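Local coordinates for probable secreted solute-binding lipoprotein (Streptomyces coelicolor, PDB 3I3V) that probably binds a solute outside the cell, as a lipoprotein of the bacterial extracellular solute-binding family, and hands it to a membrane transporter, at residues V54-R59 / Y73-A78; R132-R137 / K160-V165; T234-F237 / E241-V244; T263-W268 / Q345-E350. All blocks are in the same frame, centred on the assembly; numbering follows the deposited sequence.

Interaction 1: V54-R59 / Y73-A78; sequences VYETSR and YDKTLA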
loop_
_atom_site.group_PDB
_atom_site.type_symbol
_atom_site.label_atom_id
_atom_site.label_comp_id
_atom_site.label_asym_id
_atom_site.label_seq_id
_atom_site.Cartn_x
_atom_site.Cartn_y
_atom_site.Cartn_z
ATOM N N VAL C 54 35.245 -34.820 -40.343
ATOM C CA VAL C 54 34.205 -35.761 -39.941
ATOM C C VAL C 54 32.873 -35.057 -39.787
ATOM O O VAL C 54 31.833 -35.617 -40.125
ATOM C CB VAL C 54 34.544 -36.439 -38.607
ATOM C CG1 VAL C 54 33.423 -37.406 -38.200
ATOM C CG2 VAL C 54 35.866 -37.169 -38.733
ATOM N N TYR C 55 32.900 -33.833 -39.266
ATOM C CA TYR C 55 31.660 -33.085 -39.103
ATOM C C TYR C 55 31.040 -32.738 -40.468
ATOM O O TYR C 55 29.830 -32.829 -40.642
ATOM C CB TYR C 55 31.894 -31.801 -38.312
ATOM C CG TYR C 55 30.668 -30.916 -38.258
ATOM C CD1 TYR C 55 29.609 -31.205 -37.404
ATOM C CD2 TYR C 55 30.553 -29.813 -39.099
ATOM C CE1 TYR C 55 28.463 -30.418 -37.392
ATOM C CE2 TYR C 55 29.416 -29.019 -39.094
ATOM C CZ TYR C 55 28.374 -29.329 -38.236
ATOM O OH TYR C 55 27.252 -28.539 -38.238
ATOM N N GLU C 56 31.866 -32.340 -41.430
ATOM C CA GLU C 56 31.350 -31.989 -42.756
ATOM C C GLU C 56 30.730 -33.203 -43.445
ATOM O O GLU C 56 29.708 -33.096 -44.124
ATOM C CB GLU C 56 32.465 -31.368 -43.608
ATOM C CG GLU C 56 32.940 -30.052 -43.021
ATOM C CD GLU C 56 34.056 -29.396 -43.806
ATOM O OE1 GLU C 56 34.488 -29.973 -44.826
ATOM O OE2 GLU C 56 34.500 -28.299 -43.396
ATOM N N THR C 57 31.330 -34.369 -43.253
ATOM C CA THR C 57 30.775 -35.575 -43.847
ATOM C C THR C 57 29.415 -35.867 -43.206
ATOM O O THR C 57 28.503 -36.355 -43.870
ATOM C CB THR C 57 31.696 -36.776 -43.630
ATOM O OG1 THR C 57 33.010 -36.462 -44.108
ATOM C CG2 THR C 57 31.158 -37.990 -44.373
ATOM N N SER C 58 29.279 -35.569 -41.915
ATOM C CA SER C 58 28.014 -35.790 -41.212
ATOM C C SER C 58 26.971 -34.762 -41.628
ATOM O O SER C 58 25.789 -35.066 -41.701
ATOM C CB SER C 58 28.203 -35.701 -39.697
ATOM O OG SER C 58 28.735 -36.901 -39.171
ATOM N N ARG C 59 27.419 -33.536 -41.877
ATOM C CA ARG C 59 26.532 -32.448 -42.272
ATOM C C ARG C 59 25.893 -32.722 -43.638
ATOM O O ARG C 59 24.706 -32.481 -43.847
ATOM C CB ARG C 59 27.330 -31.142 -42.293
ATOM C CG ARG C 59 26.589 -29.931 -42.804
ATOM C CD ARG C 59 25.427 -29.514 -41.916
ATOM N NE ARG C 59 24.783 -28.341 -42.495
ATOM C CZ ARG C 59 23.515 -28.290 -42.889
ATOM N NH1 ARG C 59 22.729 -29.350 -42.755
ATOM N NH2 ARG C 59 23.046 -27.184 -43.453
ATOM N N TYR C 73 40.107 -22.130 -37.139
ATOM C CA TYR C 73 41.243 -22.234 -38.036
ATOM C C TYR C 73 40.723 -22.344 -39.464
ATOM O O TYR C 73 39.512 -22.418 -39.687
ATOM C CB TYR C 73 42.124 -23.439 -37.681
ATOM C CG TYR C 73 41.527 -24.798 -37.974
ATOM C CD1 TYR C 73 40.468 -25.306 -37.215
ATOM C CD2 TYR C 73 42.035 -25.588 -39.007
ATOM C CE1 TYR C 73 39.930 -26.577 -37.482
ATOM C CE2 TYR C 73 41.509 -26.844 -39.285
ATOM C CZ TYR C 73 40.463 -27.338 -38.524
ATOM O OH TYR C 73 39.973 -28.596 -38.789
ATOM N N ASP C 74 41.642 -22.361 -40.421
ATOM C CA ASP C 74 41.308 -22.424 -41.844
ATOM C C ASP C 74 39.965 -23.058 -42.219
ATOM O O ASP C 74 39.087 -22.387 -42.763
ATOM C CB ASP C 74 42.423 -23.139 -42.614
ATOM C CG ASP C 74 42.236 -23.043 -44.119
ATOM O OD1 ASP C 74 42.094 -24.101 -44.775
ATOM O OD2 ASP C 74 42.224 -21.902 -44.641
ATOM N N LYS C 75 39.810 -24.347 -41.938
ATOM C CA LYS C 75 38.582 -25.056 -42.281
ATOM C C LYS C 75 37.291 -24.552 -41.629
ATOM O O LYS C 75 36.315 -24.292 -42.328
ATOM C CB LYS C 75 38.750 -26.555 -42.005
ATOM C CG LYS C 75 37.546 -27.391 -42.405
ATOM C CD LYS C 75 37.905 -28.868 -42.604
ATOM C CE LYS C 75 38.327 -29.147 -44.021
ATOM N NZ LYS C 75 37.223 -28.812 -44.958
ATOM N N THR C 76 37.276 -24.413 -40.304
ATOM C CA THR C 76 36.070 -23.957 -39.610
ATOM C C THR C 76 35.798 -22.486 -39.878
ATOM O O THR C 76 34.730 -21.977 -39.573
ATOM C CB THR C 76 36.157 -24.195 -38.063
ATOM O OG1 THR C 76 37.198 -23.392 -37.491
ATOM C CG2 THR C 76 36.436 -25.668 -37.769
ATOM N N LEU C 77 36.773 -21.813 -40.472
ATOM C CA LEU C 77 36.658 -20.403 -40.804
ATOM C C LEU C 77 35.662 -20.239 -41.962
ATOM O O LEU C 77 35.142 -19.151 -42.205
ATOM C CB LEU C 77 38.037 -19.893 -41.218
ATOM C CG LEU C 77 38.632 -18.564 -40.754
ATOM C CD1 LEU C 77 38.032 -18.094 -39.456
ATOM C CD2 LEU C 77 40.139 -18.763 -40.616
ATOM N N ALA C 78 35.394 -21.339 -42.659
ATOM C CA ALA C 78 34.488 -21.342 -43.805
ATOM C C ALA C 78 33.086 -21.859 -43.501
ATOM O O ALA C 78 32.222 -21.821 -44.370
ATOM C CB ALA C 78 35.089 -22.177 -44.938
#
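Glu56, on helix 51-60, faces Lys75 in the loop that follows strand 67-70, and here the two backbones stay well apart: the closest approach of CA atoms, Glu56 to Thr76, is 9.8 Å. The gap is bridged by a single pair of charged side chains reaching out from opposite directions. Glu56 sends its carboxylate straight out, with CG anti to the carbonyl carbon and the chain extended beyond it. Lys75 leaves its backbone with CG anti to N and then bends at its last two torsions, which folds NZ back onto the acid. Helix 51-60 belongs to the beta-alpha-beta crossover that joins strands 41-46 and 67-70 of a mixed sheet, so the salt bridge ties the crossover helix to the loop beyond the second strand. Lys75 NZ meets Glu56 OE1 at 3.0 Å on the syn side, 24° out of the carboxylate plane, and makes a weak second bond to Glu56 OE2 at 3.2 Å. The aliphatic part of the lysine lies alongside the same carboxylate, Lys75 CG being 3.3 Å from Glu56 OE2. That oxygen also accepts a hydrogen bond from Trp79 NE1, just after segment 73-78, which helps to fix the rotation of the carboxylate.

Interaction 2: R132-R137 / K160-V165; sequences RALLDR and KGIAPV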
loop_
_atom_site.group_PDB
_atom_site.type_symbol
_atom_site.label_atom_id
_atom_site.label_comp_id
_atom_site.label_asym_id
_atom_site.label_seq_id
_atom_site.Cartn_x
_atom_site.Cartn_y
_atom_site.Cartn_z
ATOM N N ARG C 132 64.046 -16.145 -11.566
ATOM C CA ARG C 132 64.715 -15.232 -10.637
ATOM C C ARG C 132 66.001 -15.777 -10.036
ATOM O O ARG C 132 67.001 -15.070 -9.943
ATOM C CB ARG C 132 63.765 -14.845 -9.510
ATOM C CG ARG C 132 62.951 -13.608 -9.790
ATOM C CD ARG C 132 63.827 -12.380 -9.749
ATOM N NE ARG C 132 63.044 -11.159 -9.888
ATOM C CZ ARG C 132 63.566 -9.942 -9.855
ATOM N NH1 ARG C 132 64.873 -9.793 -9.689
ATOM N NH2 ARG C 132 62.786 -8.879 -9.987
ATOM N N ALA C 133 65.969 -17.031 -9.610
ATOM C CA ALA C 133 67.149 -17.644 -9.029
ATOM C C ALA C 133 68.334 -17.454 -9.966
ATOM O O ALA C 133 69.437 -17.138 -9.526
ATOM C CB ALA C 133 66.906 -19.122 -8.790
ATOM N N LEU C 134 68.106 -17.637 -11.262
ATOM C CA LEU C 134 69.181 -17.489 -12.237
ATOM C C LEU C 134 69.529 -16.027 -12.532
ATOM O O LEU C 134 70.689 -15.709 -12.792
ATOM C CB LEU C 134 68.828 -18.239 -13.528
ATOM C CG LEU C 134 68.957 -19.771 -13.473
ATOM C CD1 LEU C 134 70.415 -20.175 -13.440
ATOM C CD2 LEU C 134 68.251 -20.306 -12.237
ATOM N N LEU C 135 68.539 -15.139 -12.494
ATOM C CA LEU C 135 68.807 -13.724 -12.733
ATOM C C LEU C 135 69.627 -13.192 -11.557
ATOM O O LEU C 135 70.454 -12.289 -11.721
ATOM C CB LEU C 135 67.507 -12.920 -12.866
ATOM C CG LEU C 135 66.666 -13.104 -14.139
ATOM C CD1 LEU C 135 65.455 -12.177 -14.098
ATOM C CD2 LEU C 135 67.519 -12.820 -15.365
ATOM N N ASP C 136 69.396 -13.766 -10.376
ATOM C CA ASP C 136 70.120 -13.374 -9.173
ATOM C C ASP C 136 71.572 -13.834 -9.245
ATOM O O ASP C 136 72.476 -13.063 -8.933
ATOM C CB ASP C 136 69.461 -13.957 -7.915
ATOM C CG ASP C 136 68.237 -13.164 -7.463
ATOM O OD1 ASP C 136 68.075 -11.992 -7.866
ATOM O OD2 ASP C 136 67.437 -13.714 -6.678
ATOM N N ARG C 137 71.800 -15.081 -9.652
ATOM C CA ARG C 137 73.165 -15.592 -9.761
ATOM C C ARG C 137 73.983 -14.724 -10.714
ATOM O O ARG C 137 75.191 -14.556 -10.539
ATOM C CB ARG C 137 73.194 -17.022 -10.310
ATOM C CG ARG C 137 72.297 -18.037 -9.630
ATOM C CD ARG C 137 72.709 -19.458 -10.045
ATOM N NE ARG C 137 71.607 -20.425 -10.014
ATOM C CZ ARG C 137 70.883 -20.722 -8.936
ATOM N NH1 ARG C 137 71.137 -20.129 -7.776
ATOM N NH2 ARG C 137 69.900 -21.616 -9.021
ATOM N N LYS C 160 77.987 -15.914 -16.627
ATOM C CA LYS C 160 78.008 -16.937 -15.592
ATOM C C LYS C 160 77.774 -18.292 -16.246
ATOM O O LYS C 160 77.610 -19.306 -15.567
ATOM C CB LYS C 160 76.924 -16.676 -14.541
ATOM C CG LYS C 160 76.932 -15.267 -13.948
ATOM C CD LYS C 160 78.300 -14.858 -13.397
ATOM C CE LYS C 160 78.768 -15.769 -12.273
ATOM N NZ LYS C 160 80.098 -15.333 -11.755
ATOM N N GLY C 161 77.748 -18.296 -17.575
ATOM C CA GLY C 161 77.545 -19.527 -18.316
ATOM C C GLY C 161 76.105 -19.996 -18.371
ATOM O O GLY C 161 75.846 -21.186 -18.582
ATOM N N ILE C 162 75.169 -19.070 -18.183
ATOM C CA ILE C 162 73.747 -19.398 -18.218
ATOM C C ILE C 162 73.104 -18.830 -19.489
ATOM O O ILE C 162 73.237 -17.644 -19.793
ATOM C CB ILE C 162 73.018 -18.821 -16.990
ATOM C CG1 ILE C 162 73.730 -19.268 -15.706
ATOM C CG2 ILE C 162 71.563 -19.262 -17.005
ATOM C CD1 ILE C 162 73.188 -18.635 -14.433
ATOM N N ALA C 163 72.415 -19.683 -20.236
ATOM C CA ALA C 163 71.768 -19.243 -21.462
ATOM C C ALA C 163 70.666 -18.254 -21.100
ATOM O O ALA C 163 70.006 -18.402 -20.074
ATOM C CB ALA C 163 71.189 -20.442 -22.213
ATOM N N PRO C 164 70.478 -17.212 -21.927
ATOM C CA PRO C 164 69.452 -16.189 -21.700
ATOM C C PRO C 164 68.046 -16.640 -22.105
ATOM O O PRO C 164 67.364 -17.302 -21.312
ATOM C CB PRO C 164 69.966 -15.000 -22.514
ATOM C CG PRO C 164 70.661 -15.660 -23.651
ATOM C CD PRO C 164 71.420 -16.781 -22.974
ATOM N N VAL C 165 67.597 -16.287 -23.310
ATOM C CA VAL C 165 66.261 -16.700 -23.751
ATOM C C VAL C 165 66.338 -17.985 -24.573
ATOM O O VAL C 165 67.071 -18.067 -25.557
ATOM C CB VAL C 165 65.538 -15.619 -24.622
ATOM C CG1 VAL C 165 64.132 -16.080 -24.949
ATOM C CG2 VAL C 165 65.460 -14.296 -23.889
#
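Leu134 pushes its CD1 methyl onto the end of the Ile162 side chain, so that the two branched residues cross obliquely where helix 132-138 passes the approach to strand 163-166. The setting is a Schellman motif: Gly161, with positive phi, is the C-prime residue that ends helix 147-159, its N bonded to Arg158 O while Ile162 N reaches back to Leu157 O. The reversal places Ile162 beside helix 132-138 just before the chain enters the sheet.

Leu134 CD1 is only 3.3 Å from Ile162 CD1, tighter than usual carbon contact, and 3.9 Å from Ile162 CG2, so a single leucine methyl is straddled by both arms of the isoleucine. The isoleucine's CG1 stands anti to its carbonyl carbon (chi1 -53°), and its extended second torsion carries CD1 out to the helix. Further along, Ile162 CD1 comes within 4.4 Å of Arg137 CB, a looser touch at the margin of the patch. Beyond this pair Leu134 is also backed by Ala243 and Glu240, which puts it between the helix and the neighbouring strand 242-246. Substituting an alanine for Ile162 would take away both arms, and Leu134 CD1 would probably face a gap in which the leucine could turn more freely. On the solvent side Lys160, bent at its second and third torsions, lays its aliphatic chain by the helix backbone, its CG 3.9 Å from Arg137 O.

Interaction 3: T234-F237 / E241-V244; sequences TTQF and EAAV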
loop_
_atom_site.group_PDB
_atom_site.type_symbol
_atom_site.label_atom_id
_atom_site.label_comp_id
_atom_site.label_asym_id
_atom_site.label_seq_id
_atom_site.Cartn_x
_atom_site.Cartn_y
_atom_site.Cartn_z
ATOM N N THR C 234 61.800 -26.332 -23.668
ATOM C CA THR C 234 61.190 -26.847 -22.452
ATOM C C THR C 234 62.223 -27.494 -21.526
ATOM O O THR C 234 62.156 -27.342 -20.308
ATOM C CB THR C 234 60.098 -27.865 -22.810
ATOM O OG1 THR C 234 58.921 -27.157 -23.213
ATOM C CG2 THR C 234 59.785 -28.779 -21.632
ATOM N N THR C 235 63.177 -28.215 -22.102
ATOM C CA THR C 235 64.205 -28.859 -21.303
ATOM C C THR C 235 65.161 -27.836 -20.702
ATOM O O THR C 235 65.372 -27.822 -19.496
ATOM C CB THR C 235 65.022 -29.882 -22.141
ATOM O OG1 THR C 235 64.283 -31.104 -22.256
ATOM C CG2 THR C 235 66.357 -30.176 -21.484
ATOM N N GLN C 236 65.734 -26.980 -21.547
ATOM C CA GLN C 236 66.686 -25.970 -21.085
ATOM C C GLN C 236 66.184 -25.131 -19.920
ATOM O O GLN C 236 66.942 -24.827 -19.000
ATOM C CB GLN C 236 67.098 -25.049 -22.237
ATOM C CG GLN C 236 68.043 -25.707 -23.221
ATOM C CD GLN C 236 68.573 -24.751 -24.273
ATOM O OE1 GLN C 236 69.342 -25.144 -25.146
ATOM N NE2 GLN C 236 68.162 -23.494 -24.197
ATOM N N PHE C 237 64.910 -24.759 -19.951
ATOM C CA PHE C 237 64.355 -23.958 -18.870
ATOM C C PHE C 237 64.069 -24.784 -17.607
ATOM O O PHE C 237 64.322 -24.324 -16.495
ATOM C CB PHE C 237 63.082 -23.247 -19.337
ATOM C CG PHE C 237 62.570 -22.228 -18.359
ATOM C CD1 PHE C 237 61.757 -22.605 -17.293
ATOM C CD2 PHE C 237 62.920 -20.891 -18.491
ATOM C CE1 PHE C 237 61.300 -21.662 -16.375
ATOM C CE2 PHE C 237 62.473 -19.944 -17.582
ATOM C CZ PHE C 237 61.658 -20.330 -16.519
ATOM N N GLU C 241 68.958 -24.290 -17.378
ATOM C CA GLU C 241 70.169 -24.027 -18.146
ATOM C C GLU C 241 69.981 -22.677 -18.849
ATOM O O GLU C 241 70.944 -22.041 -19.270
ATOM C CB GLU C 241 70.425 -25.142 -19.164
ATOM C CG GLU C 241 70.733 -26.493 -18.527
ATOM C CD GLU C 241 71.936 -26.450 -17.582
ATOM O OE1 GLU C 241 73.015 -25.972 -18.002
ATOM O OE2 GLU C 241 71.807 -26.902 -16.421
ATOM N N ALA C 242 68.726 -22.255 -18.971
ATOM C CA ALA C 242 68.389 -20.966 -19.578
ATOM C C ALA C 242 67.431 -20.308 -18.592
ATOM O O ALA C 242 66.635 -20.990 -17.962
ATOM C CB ALA C 242 67.722 -21.157 -20.933
ATOM N N ALA C 243 67.504 -18.988 -18.471
ATOM C CA ALA C 243 66.683 -18.256 -17.514
ATOM C C ALA C 243 65.394 -17.614 -18.022
ATOM O O ALA C 243 64.540 -17.234 -17.221
ATOM C CB ALA C 243 67.538 -17.195 -16.842
ATOM N N VAL C 244 65.239 -17.466 -19.332
ATOM C CA VAL C 244 64.022 -16.841 -19.843
ATOM C C VAL C 244 63.348 -17.697 -20.898
ATOM O O VAL C 244 64.009 -18.348 -21.709
ATOM C CB VAL C 244 64.297 -15.458 -20.451
ATOM C CG1 VAL C 244 62.972 -14.784 -20.825
ATOM C CG2 VAL C 244 65.068 -14.596 -19.463
#
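Phe237 has its CG anti to the backbone N (chi1 -171°), a torsion that brings one side of the ring back to the chain at Ala242, Ala243 and Val244 although the side chain sets out away from them. Gln236, in contrast, keeps CG anti to its carbonyl carbon and runs out extended, so that NE2 comes to 4.0 Å from Ala242 CB. Between these two side chains the backbone does the gripping. Gln236 O, near the end of helix 230-238, accepts two N-H groups from the chain that has just turned back: Glu241 N at 2.6 Å, placed nearly along the C=O axis with a C=O...N angle of 168°, and Ala242 N at 3.1 Å, lying 56° out of the carbonyl plane. One carbonyl thus pins the last residue of the connection and the first of strand 242-246, after a turn of very few residues.

The ring completes the turn by packing against backbone: Phe237 CE2 is 3.4 Å from Ala243 O, and Phe237 CD2 is 3.8 Å from Ala242 O. It meets these carbonyls obliquely. Putting an alanine at Phe237 would remove the ring and is likely to leave a gap beside the carbonyls of Ala242 and Ala243. Helix 230-238 is in this way joined directly to strand 242-246, which runs parallel to strand 163-166 and antiparallel to strand 122-131, where Val128 and Tyr130 pack on Val244.

Interaction 4: T263-W268 / Q345-E350; sequences TEVGGW and QRLGSE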
loop_
_atom_site.group_PDB
_atom_site.type_symbol
_atom_site.label_atom_id
_atom_site.label_comp_id
_atom_site.label_asym_id
_atom_site.label_seq_id
_atom_site.Cartn_x
_atom_site.Cartn_y
_atom_site.Cartn_z
ATOM N N THR C 263 60.038 -18.460 -10.161
ATOM C CA THR C 263 59.868 -17.997 -11.535
ATOM C C THR C 263 58.793 -16.913 -11.548
ATOM O O THR C 263 57.800 -16.990 -10.828
ATOM C CB THR C 263 59.468 -19.163 -12.501
ATOM O OG1 THR C 263 60.605 -19.999 -12.741
ATOM C CG2 THR C 263 58.983 -18.622 -13.847
ATOM N N GLU C 264 59.008 -15.890 -12.360
ATOM C CA GLU C 264 58.067 -14.789 -12.473
ATOM C C GLU C 264 57.669 -14.567 -13.927
ATOM O O GLU C 264 58.499 -14.682 -14.823
ATOM C CB GLU C 264 58.691 -13.515 -11.915
ATOM C CG GLU C 264 58.711 -13.449 -10.400
ATOM C CD GLU C 264 59.389 -12.196 -9.890
ATOM O OE1 GLU C 264 59.190 -11.118 -10.494
ATOM O OE2 GLU C 264 60.113 -12.287 -8.878
ATOM N N VAL C 265 56.403 -14.237 -14.160
ATOM C CA VAL C 265 55.933 -14.004 -15.518
ATOM C C VAL C 265 55.719 -12.531 -15.812
ATOM O O VAL C 265 55.291 -11.762 -14.945
ATOM C CB VAL C 265 54.613 -14.759 -15.810
ATOM C CG1 VAL C 265 54.838 -16.256 -15.730
ATOM C CG2 VAL C 265 53.538 -14.325 -14.839
ATOM N N GLY C 266 56.030 -12.151 -17.048
ATOM C CA GLY C 266 55.865 -10.781 -17.492
ATOM C C GLY C 266 55.652 -10.771 -18.998
ATOM O O GLY C 266 55.135 -11.735 -19.564
ATOM N N GLY C 267 56.047 -9.679 -19.644
ATOM C CA GLY C 267 55.901 -9.575 -21.081
ATOM C C GLY C 267 57.265 -9.418 -21.720
ATOM O O GLY C 267 58.282 -9.368 -21.027
ATOM N N TRP C 268 57.299 -9.345 -23.044
ATOM C CA TRP C 268 58.564 -9.190 -23.746
ATOM C C TRP C 268 58.969 -7.709 -23.747
ATOM O O TRP C 268 58.169 -6.833 -24.077
ATOM C CB TRP C 268 58.439 -9.741 -25.174
ATOM C CG TRP C 268 59.740 -9.751 -25.902
ATOM C CD1 TRP C 268 60.275 -8.733 -26.634
ATOM C CD2 TRP C 268 60.726 -10.794 -25.884
ATOM N NE1 TRP C 268 61.532 -9.073 -27.067
ATOM C CE2 TRP C 268 61.833 -10.331 -26.620
ATOM C CE3 TRP C 268 60.781 -12.071 -25.313
ATOM C CZ2 TRP C 268 62.985 -11.099 -26.803
ATOM C CZ3 TRP C 268 61.926 -12.837 -25.496
ATOM C CH2 TRP C 268 63.010 -12.346 -26.235
ATOM N N GLN C 345 47.689 -15.049 -15.492
ATOM C CA GLN C 345 46.318 -14.554 -15.510
ATOM C C GLN C 345 46.166 -13.261 -14.724
ATOM O O GLN C 345 45.363 -12.403 -15.093
ATOM C CB GLN C 345 45.362 -15.610 -14.941
ATOM C CG GLN C 345 45.113 -16.785 -15.868
ATOM C CD GLN C 345 44.437 -17.937 -15.171
ATOM O OE1 GLN C 345 44.272 -17.933 -13.954
ATOM N NE2 GLN C 345 44.050 -18.941 -15.941
ATOM N N ARG C 346 46.943 -13.133 -13.646
ATOM C CA ARG C 346 46.897 -11.955 -12.783
ATOM C C ARG C 346 47.619 -10.742 -13.352
ATOM O O ARG C 346 47.630 -9.673 -12.737
ATOM C CB ARG C 346 47.457 -12.280 -11.394
ATOM C CG ARG C 346 46.491 -13.046 -10.500
ATOM C CD ARG C 346 46.882 -12.921 -9.031
ATOM N NE ARG C 346 47.501 -14.133 -8.500
ATOM C CZ ARG C 346 46.876 -15.022 -7.731
ATOM N NH1 ARG C 346 45.601 -14.843 -7.394
ATOM N NH2 ARG C 346 47.529 -16.090 -7.290
ATOM N N LEU C 347 48.231 -10.915 -14.519
ATOM C CA LEU C 347 48.929 -9.829 -15.200
ATOM C C LEU C 347 47.845 -8.884 -15.732
ATOM O O LEU C 347 46.850 -9.336 -16.296
ATOM C CB LEU C 347 49.758 -10.402 -16.359
ATOM C CG LEU C 347 51.292 -10.381 -16.339
ATOM C CD1 LEU C 347 51.833 -10.481 -14.925
ATOM C CD2 LEU C 347 51.802 -11.529 -17.208
ATOM N N GLY C 348 48.032 -7.580 -15.561
ATOM C CA GLY C 348 47.021 -6.650 -16.031
ATOM C C GLY C 348 47.438 -5.705 -17.142
ATOM O O GLY C 348 47.803 -6.132 -18.234
ATOM N N SER C 349 47.380 -4.409 -16.863
ATOM C CA SER C 349 47.736 -3.401 -17.851
ATOM C C SER C 349 49.239 -3.209 -17.983
ATOM O O SER C 349 49.698 -2.562 -18.925
ATOM C CB SER C 349 47.090 -2.060 -17.492
ATOM O OG SER C 349 47.690 -1.497 -16.335
ATOM N N GLU C 350 50.007 -3.761 -17.045
ATOM C CA GLU C 350 51.461 -3.617 -17.097
ATOM C C GLU C 350 52.038 -4.491 -18.199
ATOM O O GLU C 350 53.255 -4.609 -18.337
ATOM C CB GLU C 350 52.112 -4.003 -15.760
ATOM C CG GLU C 350 51.168 -4.069 -14.578
ATOM C CD GLU C 350 50.316 -5.316 -14.605
ATOM O OE1 GLU C 350 50.876 -6.428 -14.475
ATOM O OE2 GLU C 350 49.087 -5.179 -14.762
#
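Leu347 and Val265 form a small apolar packing contact between a strand of the larger mixed sheet and the loop that links helix 339-345 to strand 352-354. This sheet carries one part of a fold of the periplasmic-binding-protein type, and strand 263-266 pairs antiparallel with strand 122-131 through backbone bonds of Glu264 with Tyr130 and of Gly266 with Val128. Gly266 and Leu347 bring their CA atoms nearest, at 7.4 Å.

What crosses the interval is the branched end of Leu347, both methyls taking part. CD2 lies against one methyl of the strand residue, 4.1 Å from Val265 CG2. Val265 holds CG1 anti to its carbonyl carbon (chi1 -64°), which leaves CG2 between the backbone N and that carbon, turned to meet the leucine. Val265 also touches Ala343 of helix 339-345, so the valine is packed by the helix and by the loop that leaves it. Glycine at 266 brings no side chain to the contact, and its backbone oxygen is itself approached, Leu347 CD2 being 4.1 Å from Gly266 O. Since the leucine remains partly exposed, the contact is a partly buried one rather than a sealed core. The closest approach is made by the remaining methyl, with Leu347 CD1 resting 3.7 Å from Val265 O.

Overall arrangement
Along the chain the four contacts follow one another in series, each closing before the next opens, yet in space they fall into two groups. Interaction 1 stands apart, on the crossover of the four-strand sheet, with its centre 46 Å from that of interaction 2 and 36 Å from that of interaction 4. Interactions 2, 3 and 4 all reach the larger mixed sheet. Interactions 2 and 3 have centres only 9 Å apart and meet where strands 163-166 and 242-246 run side by side, while the salt bridge of Arg132 with Glu264 connects interaction 2 to interaction 4. The contacts thus join helices and loops to the two sheets of this binding-protein fold, one contact at the smaller sheet and three at the larger.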